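Local coordinates for protein ornithine carbamoyltransferase (Giardia intestinalis, PDB 3GRF) that probably transfers the carbamoyl group of carbamoyl phosphate to ornithine, yielding citrulline, and is linked to arginine degradation in this parasite, at residues I206-C209 against E210-A214; F164-C167 against G168-N172. One frame throughout, in Å; residues are numbered along the deposited sequence.

Interaction 1 (I206-C209 against E210-A214)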
ATOM      1  N   ILE A 206       6.748  10.688  36.397  1.00 30.72           N
ATOM      2  CA  ILE A 206       5.997  11.004  37.621  1.00 29.14           C
ATOM      3  C   ILE A 206       5.865  12.529  37.792  1.00 25.83           C
ATOM      4  O   ILE A 206       4.738  13.053  37.942  1.00 29.06           O
ATOM      5  CB  ILE A 206       6.658  10.370  38.861  1.00 38.39           C
ATOM      6  CG1 ILE A 206       6.877   8.874  38.652  1.00 36.00           C
ATOM      7  CG2 ILE A 206       5.800  10.579  40.100  1.00 35.54           C
ATOM      8  CD1 ILE A 206       7.935   8.248  39.642  1.00 38.25           C
ATOM      9  N   ASP A 207       6.983  13.252  37.688  1.00 27.09           N
ATOM     10  CA  ASP A 207       6.984  14.733  37.766  1.00 31.35           C
ATOM     11  C   ASP A 207       6.076  15.420  36.740  1.00 38.62           C
ATOM     12  O   ASP A 207       5.287  16.309  37.088  1.00 37.49           O
ATOM     13  CB  ASP A 207       8.400  15.304  37.592  1.00 33.91           C
ATOM     14  CG  ASP A 207       9.332  14.948  38.745  1.00 35.22           C
ATOM     15  OD1 ASP A 207       8.874  14.342  39.745  1.00 43.95           O
ATOM     16  OD2 ASP A 207      10.528  15.285  38.648  1.00 38.28           O
ATOM     17  N   GLU A 208       6.196  15.027  35.474  1.00 34.54           N
ATOM     18  CA  GLU A 208       5.255  15.528  34.453  1.00 38.15           C
ATOM     19  C   GLU A 208       3.818  15.337  34.874  1.00 32.28           C
ATOM     20  O   GLU A 208       2.969  16.235  34.703  1.00 32.81           O
ATOM     21  CB  GLU A 208       5.471  14.844  33.098  1.00 27.27           C
ATOM     22  CG  GLU A 208       4.376  15.194  32.066  1.00 39.82           C
ATOM     23  CD  GLU A 208       4.713  14.751  30.655  1.00 38.61           C
ATOM     24  OE1 GLU A 208       5.270  13.641  30.505  1.00 37.58           O
ATOM     25  OE2 GLU A 208       4.407  15.503  29.701  1.00 42.27           O
ATOM     26  N   CYS A 209       3.513  14.148  35.377  1.00 30.05           N
ATOM     27  CA  CYS A 209       2.123  13.872  35.741  1.00 27.67           C
ATOM     28  C   CYS A 209       1.646  14.706  36.906  1.00 31.45           C
ATOM     29  O   CYS A 209       0.495  15.185  36.916  1.00 26.14           O
ATOM     30  CB  CYS A 209       1.885  12.395  36.032  1.00 28.23           C
ATOM     31  SG  CYS A 209       2.094  11.385  34.611  1.00 32.44           S
ATOM     32  N   GLU A 210       2.500  14.876  37.906  1.00 27.88           N
ATOM     33  CA  GLU A 210       2.065  15.607  39.091  1.00 30.25           C
ATOM     34  C   GLU A 210       1.929  17.107  38.765  1.00 37.15           C
ATOM     35  O   GLU A 210       1.012  17.777  39.227  1.00 43.12           O
ATOM     36  CB  GLU A 210       2.959  15.264  40.282  1.00 31.49           C
ATOM     37  CG  GLU A 210       2.776  13.763  40.625  1.00 38.48           C
ATOM     38  CD  GLU A 210       3.429  13.322  41.924  1.00 46.91           C
ATOM     39  OE1 GLU A 210       4.560  13.769  42.228  1.00 48.18           O
ATOM     40  OE2 GLU A 210       2.811  12.493  42.629  1.00 44.74           O
ATOM     41  N   GLU A 211       2.787  17.594  37.877  1.00 38.30           N
ATOM     42  CA  GLU A 211       2.628  18.911  37.288  1.00 41.33           C
ATOM     43  C   GLU A 211       1.393  19.099  36.409  1.00 43.08           C
ATOM     44  O   GLU A 211       0.795  20.187  36.437  1.00 34.86           O
ATOM     45  CB  GLU A 211       3.860  19.293  36.487  1.00 48.45           C
ATOM     46  CG  GLU A 211       3.733  20.653  35.816  1.00 59.81           C
ATOM     47  CD  GLU A 211       4.847  20.930  34.844  1.00 71.69           C
ATOM     48  OE1 GLU A 211       4.715  21.916  34.078  1.00 77.72           O
ATOM     49  OE2 GLU A 211       5.846  20.159  34.840  1.00 77.90           O
ATOM     50  N   ILE A 212       1.002  18.105  35.599  1.00 36.90           N
ATOM     51  CA  ILE A 212      -0.190  18.370  34.798  1.00 37.42           C
ATOM     52  C   ILE A 212      -1.414  18.383  35.692  1.00 30.54           C
ATOM     53  O   ILE A 212      -2.317  19.183  35.491  1.00 32.05           O
ATOM     54  CB  ILE A 212      -0.384  17.510  33.495  1.00 37.40           C
ATOM     55  CG1 ILE A 212      -1.434  16.430  33.692  1.00 32.77           C
ATOM     56  CG2 ILE A 212       0.931  16.927  32.940  1.00 48.54           C
ATOM     57  CD1 ILE A 212      -2.761  16.922  33.600  1.00 29.63           C
ATOM     58  N   ILE A 213      -1.474  17.499  36.682  1.00 29.85           N
ATOM     59  CA  ILE A 213      -2.644  17.543  37.604  1.00 35.43           C
ATOM     60  C   ILE A 213      -2.697  18.840  38.400  1.00 43.64           C
ATOM     61  O   ILE A 213      -3.792  19.403  38.584  1.00 29.41           O
ATOM     62  CB  ILE A 213      -2.693  16.383  38.591  1.00 44.49           C
ATOM     63  CG1 ILE A 213      -3.451  16.795  39.859  1.00 47.34           C
ATOM     64  CG2 ILE A 213      -1.348  15.993  38.989  1.00 53.96           C
ATOM     65  CD1 ILE A 213      -3.118  15.981  41.042  1.00 44.65           C
ATOM     66  N   ALA A 214      -1.522  19.303  38.857  1.00 34.92           N
ATOM     67  CA  ALA A 214      -1.388  20.605  39.526  1.00 40.19           C
ATOM     68  C   ALA A 214      -1.845  21.751  38.630  1.00 40.10           C
ATOM     69  O   ALA A 214      -2.592  22.609  39.074  1.00 34.95           O
ATOM     70  CB  ALA A 214       0.042  20.844  39.981  1.00 33.68           C
TER
HETATM   71  O   HOH W   1       6.371  14.857  40.983  1.00 48.81           O
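Ile206 and Glu210 lie side by side one helical turn apart, their side chains running the same way. The CG2 methyl of Ile206 is 4.0 Å from Glu210 OE1, a loose contact with the carboxylate end. CG of Glu210 stands beside its own backbone N (chi1 -65°), which brings it back over the preceding turn, 3.4 Å from Ile206 O. From there the chain is extended. Its carboxylate meets a water that bridges two acids: the water donates to Glu210 OE1 at 2.5 Å and to Asp207 OD1 at 2.8 Å. Asp207 OD1 and Glu210 OE1 are 5.0 Å apart, and the bridge probably eases the repulsion between them. Asp207 also has a salt bridge to Lys203, one turn back.

On another side of the helix, Glu208 and Ile212 cross at a slant, though the placement of the Ile212 CG2 methyl is doubtful. The Glu208 carboxylate turns to Arg180 and Ser14. Beneath the side chains run i to i+4 backbone bonds of an alpha-helix. Glu210 N bonds to Ile206 O at 2.9 Å, and Glu211 N to Asp207 O likewise.

Helix 203-216 links strands 188-192 and 221-225 in a beta-alpha-beta unit. Ile206 and Cys209 both touch Met179 of helix 173-185. On strand 221-225, Ile206 also meets Ile224 and Cys209 meets Ile222. Ile212 rests on Ala183 and Leu184 of helix 173-185.

Interaction 2 (F164-C167 against G168-N172)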
ATOM      1  N   PHE A 164      -7.851   3.399  38.364  1.00 35.49           N
ATOM      2  CA  PHE A 164      -7.139   2.694  37.294  1.00 25.74           C
ATOM      3  C   PHE A 164      -5.871   2.055  37.907  1.00 24.33           C
ATOM      4  O   PHE A 164      -5.192   2.677  38.728  1.00 26.78           O
ATOM      5  CB  PHE A 164      -6.802   3.666  36.161  1.00 27.34           C
ATOM      6  CG  PHE A 164      -5.987   3.038  35.029  1.00 26.21           C
ATOM      7  CD1 PHE A 164      -6.615   2.533  33.905  1.00 29.31           C
ATOM      8  CD2 PHE A 164      -4.588   2.945  35.117  1.00 23.64           C
ATOM      9  CE1 PHE A 164      -5.876   1.953  32.882  1.00 32.93           C
ATOM     10  CE2 PHE A 164      -3.863   2.388  34.117  1.00 28.18           C
ATOM     11  CZ  PHE A 164      -4.488   1.874  33.008  1.00 27.17           C
ATOM     12  N   ALA A 165      -5.558   0.814  37.561  1.00 33.23           N
ATOM     13  CA  ALA A 165      -4.225   0.281  37.945  1.00 22.85           C
ATOM     14  C   ALA A 165      -3.450  -0.361  36.786  1.00 30.58           C
ATOM     15  O   ALA A 165      -4.046  -1.084  36.004  1.00 32.11           O
ATOM     16  CB  ALA A 165      -4.350  -0.730  39.108  1.00 26.94           C
ATOM     17  N   TYR A 166      -2.140  -0.082  36.701  1.00 25.96           N
ATOM     18  CA  TYR A 166      -1.260  -0.666  35.710  1.00 25.80           C
ATOM     19  C   TYR A 166      -0.427  -1.683  36.498  1.00 31.06           C
ATOM     20  O   TYR A 166       0.048  -1.354  37.582  1.00 25.75           O
ATOM     21  CB  TYR A 166      -0.314   0.350  35.015  1.00 30.08           C
ATOM     22  CG  TYR A 166       0.600  -0.419  34.097  1.00 32.80           C
ATOM     23  CD1 TYR A 166       1.858  -0.912  34.545  1.00 18.77           C
ATOM     24  CD2 TYR A 166       0.174  -0.766  32.838  1.00 27.12           C
ATOM     25  CE1 TYR A 166       2.627  -1.720  33.709  1.00 31.11           C
ATOM     26  CE2 TYR A 166       0.939  -1.559  31.993  1.00 32.83           C
ATOM     27  CZ  TYR A 166       2.161  -2.050  32.451  1.00 41.10           C
ATOM     28  OH  TYR A 166       2.929  -2.827  31.631  1.00 30.74           O
ATOM     29  N   CYS A 167      -0.318  -2.924  36.000  1.00 27.08           N
ATOM     30  CA  CYS A 167       0.467  -3.966  36.702  1.00 29.39           C
ATOM     31  C   CYS A 167       1.581  -4.403  35.792  1.00 29.20           C
ATOM     32  O   CYS A 167       1.351  -4.583  34.611  1.00 27.11           O
ATOM     33  CB  CYS A 167      -0.377  -5.184  37.121  1.00 26.91           C
ATOM     34  SG  CYS A 167      -1.291  -4.946  38.646  1.00 38.00           S
ATOM     35  N   GLY A 168       2.780  -4.601  36.345  1.00 31.65           N
ATOM     36  CA  GLY A 168       3.851  -5.131  35.525  1.00 33.23           C
ATOM     37  C   GLY A 168       5.061  -4.240  35.440  1.00 27.25           C
ATOM     38  O   GLY A 168       5.298  -3.402  36.323  1.00 31.24           O
ATOM     39  N   ASP A 169       5.840  -4.467  34.393  1.00 25.72           N
ATOM     40  CA  ASP A 169       6.995  -3.652  34.055  1.00 30.02           C
ATOM     41  C   ASP A 169       6.592  -2.239  33.743  1.00 37.51           C
ATOM     42  O   ASP A 169       5.901  -1.967  32.728  1.00 34.65           O
ATOM     43  CB  ASP A 169       7.725  -4.205  32.844  1.00 35.85           C
ATOM     44  CG  ASP A 169       9.047  -3.516  32.614  1.00 46.99           C
ATOM     45  OD1 ASP A 169       9.367  -2.548  33.355  1.00 38.09           O
ATOM     46  OD2 ASP A 169       9.765  -3.962  31.701  1.00 42.89           O
ATOM     47  N   SER A 170       7.034  -1.333  34.613  1.00 29.56           N
ATOM     48  CA  SER A 170       6.483  -0.004  34.591  1.00 32.14           C
ATOM     49  C   SER A 170       7.486   1.027  34.171  1.00 31.24           C
ATOM     50  O   SER A 170       7.207   2.233  34.195  1.00 31.56           O
ATOM     51  CB  SER A 170       5.787   0.311  35.923  1.00 42.02           C
ATOM     52  OG  SER A 170       4.673  -0.579  36.081  1.00 38.07           O
ATOM     53  N   MET A 171       8.639   0.559  33.720  1.00 32.28           N
ATOM     54  CA  MET A 171       9.551   1.428  33.047  1.00 30.05           C
ATOM     55  C   MET A 171       9.249   1.168  31.593  1.00 29.78           C
ATOM     56  O   MET A 171       9.874   0.336  30.952  1.00 31.91           O
ATOM     57  CB  MET A 171      10.995   1.068  33.404  1.00 31.26           C
ATOM     58  CG  MET A 171      11.951   2.156  32.988  1.00 37.28           C
ATOM     59  SD  MET A 171      13.699   1.791  33.183  1.00 40.14           S
ATOM     60  CE  MET A 171      13.916   1.814  34.942  1.00 48.57           C
ATOM     61  N   ASN A 172       8.209   1.825  31.087  1.00 24.47           N
ATOM     62  CA  ASN A 172       7.551   1.325  29.941  1.00 25.57           C
ATOM     63  C   ASN A 172       6.813   2.467  29.290  1.00 36.88           C
ATOM     64  O   ASN A 172       6.052   3.166  29.951  1.00 35.49           O
ATOM     65  CB  ASN A 172       6.609   0.193  30.401  1.00 30.91           C
ATOM     66  CG  ASN A 172       5.697  -0.339  29.322  1.00 25.49           C
ATOM     67  OD1 ASN A 172       5.473   0.261  28.274  1.00 32.90           O
ATOM     68  ND2 ASN A 172       5.066  -1.447  29.642  1.00 35.35           N
TER
HETATM   69  O   HOH W   2       4.220  -5.277  31.984  1.00 35.83           O
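Tyr166, next to last in strand 164-167, lays its ring against Asp169, Ser170 and Asn172. CG lies anti to the backbone N (chi1 176°), which carries the ring toward these three residues. Ser170 OG comes in at the ring edge, near its plane, 3.2 Å from Tyr166 CD1. Asp169 O sits oblique to the ring, 3.4 Å from Tyr166 CE1. At the phenol end Asn172 crosses at about a right angle, its amide plane turned 86° from the ring. A water donates to Tyr166 OH at 2.8 Å and weakly accepts from Asp169 N.

The turn follows the first strand of the Rossmann-like half of the enzyme and leads into helix 173-185. Asn172 is the N-cap of that helix: its OD1 accepts from Val174 N. Its ND2 donates to Asp169 O at 3.2 Å, with the acceptor in the amide plane, so both ends of the amide are fixed.

Ser170 OG is itself held by its bond to Gly168 O, 2.9 Å long and made from above the carbonyl plane. Farther out, Asp169 OD1 accepts from Met171 N at 3.2 Å, an Asx turn. OD2 of Asp169 forms a salt bridge with Arg256. Tyr166 OH and Asn172 ND2 share Asp241 OD2 as hydrogen-bond partner, which ties the strand residue and the N-cap residue to one carboxylate. On the strand side Cys167 is fixed to Cys228 by a disulfide.

Both interactions belong to the Asp/Orn-binding domain, with its five-stranded parallel sheet. Interaction 2 comes first along the chain, where strand 164-167, at the centre of that sheet, passes through a loop into helix 173-185. Strand 188-192 follows, and then helix 203-216, which holds interaction 1 and leads to strand 221-225, outermost within the chain. The centres of the two interactions lie about 17 Å apart. The nearest atoms are about 8 Å apart, so the two do not touch. Helix 173-185 relates them. Interaction 2 shapes the loop that starts this helix, and the helix of interaction 1 packs on it and on strand 221-225.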